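Local coordinates for lipase (Photobacterium sp. M37, PDB 2ORY), which probably hydrolyses triacylglycerols as a cold-adapted class 3 lipase of the alpha/beta hydrolase fold, at residues W113-S126 / P209-D221. Sequence-based numbering, arbitrary orientation.
Sequences WPYASVEGRILKIS and PTAGNADFADYFD
With CG of Trp113 and of Phe216 (chi1 167°) each swung opposite its own backbone N, the edge of Phe216 meets a face of the Trp113 indole. In this alpha/beta hydrolase the T-shaped pair, its planes 68° apart, packs the loop and second strand (113-126) of a small two-stranded hairpin, 110-112 with 124-126, against the first two turns of helix 214-224. Ile125 CG2 sits over a face of Phe216, a CH-pi contact 3.7 Å from the ring centroid. Farther along the helix, Tyr219 lies against Leu123 CD2, Val118 CG2 and Ala116 CB; its OH and Trp113 NE1 both bond to Asp189 of helix 175-189, the helix that follows the probable nucleophile elbow.

Polar bonds fix the register. Asn213, the N-cap, holds CG between its backbone N and carbonyl carbon, which lets OD1 accept from Phe216 N at 2.8 Å and, more weakly, from Lys124 N, while ND2 donates to Ile122 O at 3.0 Å. One amide thus caps the helix and ties it to segment 113-126 of the same chain. A single bridge at Ile125 and Gly212 continues the link through Asn213 N to Lys124 O, 2.8 Å, and Ser126 N to Ala211 O. At the exposed Arg121, NH1 makes a long salt bridge to Asp215 OD1, whereas OD2 receives Ile122 N at 2.9 Å on its anti side, 26° out of the carboxylate plane.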
loop_
_atom_site.group_PDB
_atom_site.type_symbol
_atom_site.label_atom_id
_atom_site.label_comp_id
_atom_site.label_asym_id
_atom_site.label_seq_id
_atom_site.Cartn_x
_atom_site.Cartn_y
_atom_site.Cartn_z
ATOM N N TRP A 113 11.032 10.066 12.594
ATOM C CA TRP A 113 9.868 10.658 11.956
ATOM C C TRP A 113 10.086 12.167 12.030
ATOM O O TRP A 113 10.235 12.741 13.112
ATOM C CB TRP A 113 8.606 10.255 12.714
ATOM C CG TRP A 113 7.347 10.808 12.145
ATOM C CD1 TRP A 113 6.465 11.645 12.771
ATOM C CD2 TRP A 113 6.779 10.508 10.859
ATOM N NE1 TRP A 113 5.379 11.877 11.957
ATOM C CE2 TRP A 113 5.543 11.196 10.781
ATOM C CE3 TRP A 113 7.193 9.726 9.770
ATOM C CZ2 TRP A 113 4.714 11.125 9.653
ATOM C CZ3 TRP A 113 6.365 9.654 8.640
ATOM C CH2 TRP A 113 5.140 10.351 8.594
ATOM N N PRO A 114 10.117 12.828 10.871
ATOM C CA PRO A 114 10.338 14.271 10.879
ATOM C C PRO A 114 9.165 15.213 11.112
ATOM O O PRO A 114 9.378 16.405 11.293
ATOM C CB PRO A 114 11.023 14.521 9.528
ATOM C CG PRO A 114 10.455 13.473 8.642
ATOM C CD PRO A 114 10.291 12.251 9.524
ATOM N N TYR A 115 7.941 14.701 11.162
ATOM C CA TYR A 115 6.801 15.598 11.302
ATOM C C TYR A 115 6.100 15.698 12.648
ATOM O O TYR A 115 5.083 16.362 12.749
ATOM C CB TYR A 115 5.776 15.275 10.209
ATOM C CG TYR A 115 6.418 15.152 8.853
ATOM C CD1 TYR A 115 6.643 13.899 8.270
ATOM C CD2 TYR A 115 6.855 16.284 8.175
ATOM C CE1 TYR A 115 7.288 13.786 7.047
ATOM C CE2 TYR A 115 7.500 16.179 6.962
ATOM C CZ TYR A 115 7.714 14.932 6.402
ATOM O OH TYR A 115 8.372 14.850 5.205
ATOM N N ALA A 116 6.623 15.029 13.667
ATOM C CA ALA A 116 6.043 15.095 15.003
ATOM C C ALA A 116 6.960 14.421 16.016
ATOM O O ALA A 116 7.716 13.504 15.677
ATOM C CB ALA A 116 4.668 14.443 15.032
ATOM N N SER A 117 6.891 14.891 17.257
ATOM C CA SER A 117 7.698 14.348 18.333
ATOM C C SER A 117 6.812 14.006 19.525
ATOM O O SER A 117 5.746 14.596 19.715
ATOM C CB SER A 117 8.742 15.370 18.758
ATOM O OG SER A 117 8.094 16.549 19.191
ATOM N N VAL A 118 7.257 13.047 20.327
ATOM C CA VAL A 118 6.503 12.632 21.497
ATOM C C VAL A 118 7.407 12.455 22.721
ATOM O O VAL A 118 8.371 11.675 22.698
ATOM C CB VAL A 118 5.752 11.311 21.235
ATOM C CG1 VAL A 118 5.038 10.871 22.481
ATOM C CG2 VAL A 118 4.755 11.501 20.118
ATOM N N GLU A 119 7.067 13.197 23.774
ATOM C CA GLU A 119 7.768 13.199 25.055
ATOM C C GLU A 119 8.171 11.814 25.493
ATOM O O GLU A 119 7.323 10.952 25.724
ATOM C CB GLU A 119 6.873 13.816 26.137
ATOM C CG GLU A 119 7.264 15.207 26.559
ATOM C CD GLU A 119 8.413 15.185 27.530
ATOM O OE1 GLU A 119 9.457 14.594 27.189
ATOM O OE2 GLU A 119 8.271 15.753 28.636
ATOM N N GLY A 120 9.473 11.604 25.613
ATOM C CA GLY A 120 9.957 10.312 26.044
ATOM C C GLY A 120 9.756 9.191 25.044
ATOM O O GLY A 120 9.714 8.021 25.442
ATOM N N ARG A 121 9.620 9.536 23.761
ATOM C CA ARG A 121 9.451 8.532 22.702
ATOM C C ARG A 121 10.419 8.814 21.548
ATOM O O ARG A 121 10.803 9.959 21.310
ATOM C CB ARG A 121 8.013 8.531 22.163
ATOM C CG ARG A 121 6.951 8.273 23.211
ATOM C CD ARG A 121 7.081 6.890 23.839
ATOM N NE ARG A 121 6.152 6.727 24.959
ATOM C CZ ARG A 121 6.030 5.621 25.688
ATOM N NH1 ARG A 121 6.780 4.558 25.419
ATOM N NH2 ARG A 121 5.168 5.580 26.698
ATOM N N ILE A 122 10.820 7.762 20.843
ATOM C CA ILE A 122 11.720 7.904 19.712
ATOM C C ILE A 122 11.050 7.270 18.497
ATOM O O ILE A 122 11.185 6.069 18.259
ATOM C CB ILE A 122 13.070 7.197 19.963
ATOM C CG1 ILE A 122 13.819 7.851 21.126
ATOM C CG2 ILE A 122 13.938 7.305 18.737
ATOM C CD1 ILE A 122 13.246 7.544 22.477
ATOM N N LEU A 123 10.313 8.084 17.746
ATOM C CA LEU A 123 9.603 7.629 16.554
ATOM C C LEU A 123 10.566 7.528 15.399
ATOM O O LEU A 123 11.239 8.493 15.063
ATOM C CB LEU A 123 8.497 8.610 16.165
ATOM C CG LEU A 123 7.315 8.797 17.108
ATOM C CD1 LEU A 123 7.808 9.233 18.478
ATOM C CD2 LEU A 123 6.365 9.824 16.508
ATOM N N LYS A 124 10.620 6.351 14.792
ATOM C CA LYS A 124 11.499 6.127 13.664
ATOM C C LYS A 124 10.864 5.239 12.603
ATOM O O LYS A 124 10.083 4.327 12.900
ATOM C CB LYS A 124 12.811 5.493 14.122
ATOM C CG LYS A 124 13.712 6.426 14.904
ATOM C CD LYS A 124 15.037 5.754 15.264
ATOM C CE LYS A 124 15.933 6.688 16.078
ATOM N NZ LYS A 124 17.195 6.035 16.519
ATOM N N ILE A 125 11.202 5.536 11.357
ATOM C CA ILE A 125 10.725 4.765 10.229
ATOM C C ILE A 125 11.952 4.222 9.494
ATOM O O ILE A 125 13.051 4.764 9.617
ATOM C CB ILE A 125 9.894 5.641 9.271
ATOM C CG1 ILE A 125 10.700 6.867 8.850
ATOM C CG2 ILE A 125 8.601 6.051 9.949
ATOM C CD1 ILE A 125 9.993 7.722 7.824
ATOM N N SER A 126 11.777 3.145 8.744
ATOM C CA SER A 126 12.895 2.579 8.001
ATOM C C SER A 126 13.268 3.586 6.916
ATOM O O SER A 126 12.423 4.365 6.480
ATOM C CB SER A 126 12.474 1.283 7.321
ATOM O OG SER A 126 11.523 1.571 6.301
ATOM N N PRO A 209 3.676 -4.089 4.960
ATOM C CA PRO A 209 4.656 -4.503 5.963
ATOM C C PRO A 209 4.786 -3.313 6.927
ATOM O O PRO A 209 4.189 -2.266 6.684
ATOM C CB PRO A 209 5.917 -4.718 5.144
ATOM C CG PRO A 209 5.807 -3.643 4.070
ATOM C CD PRO A 209 4.326 -3.715 3.687
ATOM N N THR A 210 5.563 -3.472 7.997
ATOM C CA THR A 210 5.766 -2.418 8.987
ATOM C C THR A 210 6.603 -1.271 8.444
ATOM O O THR A 210 7.735 -1.475 8.001
ATOM C CB THR A 210 6.504 -2.943 10.252
ATOM O OG1 THR A 210 7.728 -3.574 9.857
ATOM C CG2 THR A 210 5.643 -3.952 11.037
ATOM N N ALA A 211 6.055 -0.066 8.484
ATOM C CA ALA A 211 6.799 1.098 8.020
ATOM C C ALA A 211 7.843 1.551 9.034
ATOM O O ALA A 211 8.912 1.986 8.641
ATOM C CB ALA A 211 5.858 2.258 7.728
ATOM N N GLY A 212 7.543 1.447 10.330
ATOM C CA GLY A 212 8.482 1.917 11.342
ATOM C C GLY A 212 8.470 1.188 12.678
ATOM O O GLY A 212 7.979 0.060 12.763
ATOM N N ASN A 213 8.997 1.826 13.726
ATOM C CA ASN A 213 9.076 1.174 15.039
ATOM C C ASN A 213 7.837 1.314 15.916
ATOM O O ASN A 213 6.885 2.008 15.552
ATOM C CB ASN A 213 10.317 1.646 15.814
ATOM C CG ASN A 213 10.277 3.129 16.171
ATOM O OD1 ASN A 213 9.228 3.782 16.115
ATOM N ND2 ASN A 213 11.422 3.660 16.558
ATOM N N ALA A 214 7.857 0.637 17.064
ATOM C CA ALA A 214 6.736 0.653 18.005
ATOM C C ALA A 214 6.269 2.063 18.352
ATOM O O ALA A 214 5.072 2.350 18.290
ATOM C CB ALA A 214 7.100 -0.115 19.282
ATOM N N ASP A 215 7.207 2.932 18.719
ATOM C CA ASP A 215 6.880 4.315 19.052
ATOM C C ASP A 215 6.218 5.049 17.880
ATOM O O ASP A 215 5.346 5.885 18.099
ATOM C CB ASP A 215 8.133 5.090 19.504
ATOM C CG ASP A 215 8.559 4.746 20.933
ATOM O OD1 ASP A 215 7.818 4.003 21.612
ATOM O OD2 ASP A 215 9.632 5.221 21.377
ATOM N N PHE A 216 6.629 4.748 16.646
ATOM C CA PHE A 216 6.035 5.376 15.455
ATOM C C PHE A 216 4.619 4.837 15.293
ATOM O O PHE A 216 3.667 5.595 15.093
ATOM C CB PHE A 216 6.832 5.031 14.182
ATOM C CG PHE A 216 6.107 5.377 12.896
ATOM C CD1 PHE A 216 6.180 6.655 12.363
ATOM C CD2 PHE A 216 5.333 4.419 12.237
ATOM C CE1 PHE A 216 5.497 6.984 11.184
ATOM C CE2 PHE A 216 4.646 4.732 11.063
ATOM C CZ PHE A 216 4.728 6.016 10.535
ATOM N N ALA A 217 4.506 3.512 15.367
ATOM C CA ALA A 217 3.229 2.817 15.251
ATOM C C ALA A 217 2.251 3.244 16.346
ATOM O O ALA A 217 1.062 3.418 16.084
ATOM C CB ALA A 217 3.453 1.297 15.313
ATOM N N ASP A 218 2.733 3.396 17.577
ATOM C CA ASP A 218 1.842 3.831 18.661
ATOM C C ASP A 218 1.389 5.288 18.427
ATOM O O ASP A 218 0.236 5.643 18.663
ATOM C CB ASP A 218 2.534 3.695 20.022
ATOM C CG ASP A 218 2.635 2.246 20.493
ATOM O OD1 ASP A 218 1.827 1.401 20.042
ATOM O OD2 ASP A 218 3.521 1.958 21.332
ATOM N N TYR A 219 2.291 6.137 17.958
ATOM C CA TYR A 219 1.891 7.498 17.683
ATOM C C TYR A 219 0.833 7.473 16.575
ATOM O O TYR A 219 -0.205 8.137 16.668
ATOM C CB TYR A 219 3.080 8.329 17.239
ATOM C CG TYR A 219 2.683 9.700 16.776
ATOM C CD1 TYR A 219 2.172 10.644 17.673
ATOM C CD2 TYR A 219 2.794 10.060 15.432
ATOM C CE1 TYR A 219 1.786 11.908 17.238
ATOM C CE2 TYR A 219 2.403 11.322 14.991
ATOM C CZ TYR A 219 1.901 12.234 15.895
ATOM O OH TYR A 219 1.492 13.470 15.441
ATOM N N PHE A 220 1.093 6.704 15.517
ATOM C CA PHE A 220 0.127 6.588 14.415
ATOM C C PHE A 220 -1.278 6.174 14.921
ATOM O O PHE A 220 -2.288 6.756 14.523
ATOM C CB PHE A 220 0.602 5.550 13.394
ATOM C CG PHE A 220 -0.341 5.362 12.250
ATOM C CD1 PHE A 220 -0.208 6.121 11.093
ATOM C CD2 PHE A 220 -1.391 4.454 12.339
ATOM C CE1 PHE A 220 -1.111 5.977 10.036
ATOM C CE2 PHE A 220 -2.301 4.302 11.296
ATOM C CZ PHE A 220 -2.159 5.066 10.141
ATOM N N ASP A 221 -1.331 5.156 15.777
ATOM C CA ASP A 221 -2.597 4.669 16.319
ATOM C C ASP A 221 -3.345 5.768 17.057
ATOM O O ASP A 221 -4.539 5.999 16.833
ATOM C CB ASP A 221 -2.350 3.494 17.268
ATOM C CG ASP A 221 -1.983 2.222 16.530
ATOM O OD1 ASP A 221 -1.995 2.247 15.278
ATOM O OD2 ASP A 221 -1.691 1.205 17.197
#